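Local coordinates for uncharacterized protein (Aeromonas hydrophila J-1, PDB 6R1J) that is probably one component of a tripartite alpha-helical pore-forming toxin, captured here in its soluble form, at residues A[219-222]-A[223-227]. The protein carries 3 engineered substitutions. Sequence-based numbering, arbitrary orientation.
Sequences SKVG and NTISL. With NA (sodium ion), chain C.
K220 and T224 lie one turn apart on helix 163-236, where successive i to i+4 backbone hydrogen bonds run from S219 O–N223 N to G222 O–S226 N, the one from T224 N to K220 O being 2.9 Å long and nearly straight at 168°. T224 illustrates how a helical threonine can bond to the preceding turn of its helix and bind a metal at once. With OG1 turned beside the backbone N (chi1 -58°), its hydroxyl donates a longer hydrogen bond to K220 O, 3.3 Å, coming from above the carbonyl plane, and that oxygen therefore accepts two donors from a single residue. The same OG1 binds the sodium ion at 2.8 Å; donating its proton to K220 O leaves the lone pairs of OG1 for the cation. V221 CG2 lies 4.1 Å from the sodium, while V221 CG1 meets I225 CD1 at 4.2 Å, the two side chains crossing at a slant. D264 completes the protein's share of the sodium site and also accepts a hydrogen bond from K220 NZ, joining this turn to helix 244-264. L261 of that helix packs on T224 and I225, while Q96 and T99 of helix 78-157 also touch I225, placing this turn between two neighbouring helices.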
# COMPACT_ATOMS: atom_id res chain seq x y z
N SER A 219 -10.89 24.71 -11.62
CA SER A 219 -11.97 24.40 -12.56
C SER A 219 -13.30 24.90 -11.95
O SER A 219 -14.13 25.47 -12.69
CB SER A 219 -12.00 22.92 -12.90
OG SER A 219 -13.17 22.62 -13.61
N LYS A 220 -13.50 24.73 -10.65
CA LYS A 220 -14.76 25.18 -9.97
C LYS A 220 -14.85 26.69 -10.11
O LYS A 220 -15.88 27.19 -10.54
CB LYS A 220 -14.79 24.67 -8.52
CG LYS A 220 -16.12 24.93 -7.82
CD LYS A 220 -16.24 24.35 -6.43
CE LYS A 220 -17.69 24.41 -5.94
NZ LYS A 220 -18.29 25.77 -6.09
N VAL A 221 -13.74 27.40 -9.94
CA VAL A 221 -13.69 28.88 -10.07
C VAL A 221 -14.11 29.29 -11.49
O VAL A 221 -14.94 30.21 -11.64
CB VAL A 221 -12.32 29.42 -9.63
CG1 VAL A 221 -12.05 30.80 -10.18
CG2 VAL A 221 -12.19 29.39 -8.11
N GLY A 222 -13.53 28.67 -12.52
CA GLY A 222 -13.95 28.88 -13.92
C GLY A 222 -15.43 28.60 -14.14
O GLY A 222 -16.08 29.41 -14.81
N ASN A 223 -15.97 27.52 -13.58
CA ASN A 223 -17.41 27.18 -13.75
C ASN A 223 -18.27 28.32 -13.14
O ASN A 223 -19.25 28.76 -13.78
CB ASN A 223 -17.77 25.82 -13.14
CG ASN A 223 -17.09 24.63 -13.80
OD1 ASN A 223 -16.67 24.70 -14.96
ND2 ASN A 223 -16.95 23.53 -13.07
N THR A 224 -17.94 28.76 -11.93
CA THR A 224 -18.71 29.87 -11.28
C THR A 224 -18.60 31.14 -12.14
O THR A 224 -19.59 31.83 -12.27
CB THR A 224 -18.17 30.18 -9.89
OG1 THR A 224 -18.29 28.94 -9.20
CG2 THR A 224 -18.87 31.33 -9.18
N ILE A 225 -17.42 31.46 -12.67
CA ILE A 225 -17.27 32.66 -13.54
C ILE A 225 -18.21 32.47 -14.72
O ILE A 225 -18.86 33.47 -15.09
CB ILE A 225 -15.84 32.92 -13.98
CG1 ILE A 225 -14.95 33.35 -12.82
CG2 ILE A 225 -15.79 33.99 -15.06
CD1 ILE A 225 -13.49 33.33 -13.16
N SER A 226 -18.34 31.25 -15.25
CA SER A 226 -19.22 31.01 -16.43
C SER A 226 -20.70 31.20 -16.02
O SER A 226 -21.50 31.76 -16.79
CB SER A 226 -18.95 29.65 -17.08
OG SER A 226 -19.81 29.51 -18.18
N LEU A 227 -21.11 30.68 -14.88
CA LEU A 227 -22.51 30.88 -14.43
C LEU A 227 -22.75 32.39 -14.21
O LEU A 227 -23.82 32.88 -14.61
CB LEU A 227 -22.74 30.08 -13.14
CG LEU A 227 -22.64 28.55 -13.22
CD1 LEU A 227 -22.76 27.95 -11.82
CD2 LEU A 227 -23.69 27.99 -14.15
NA NA C . -16.21 29.17 -7.28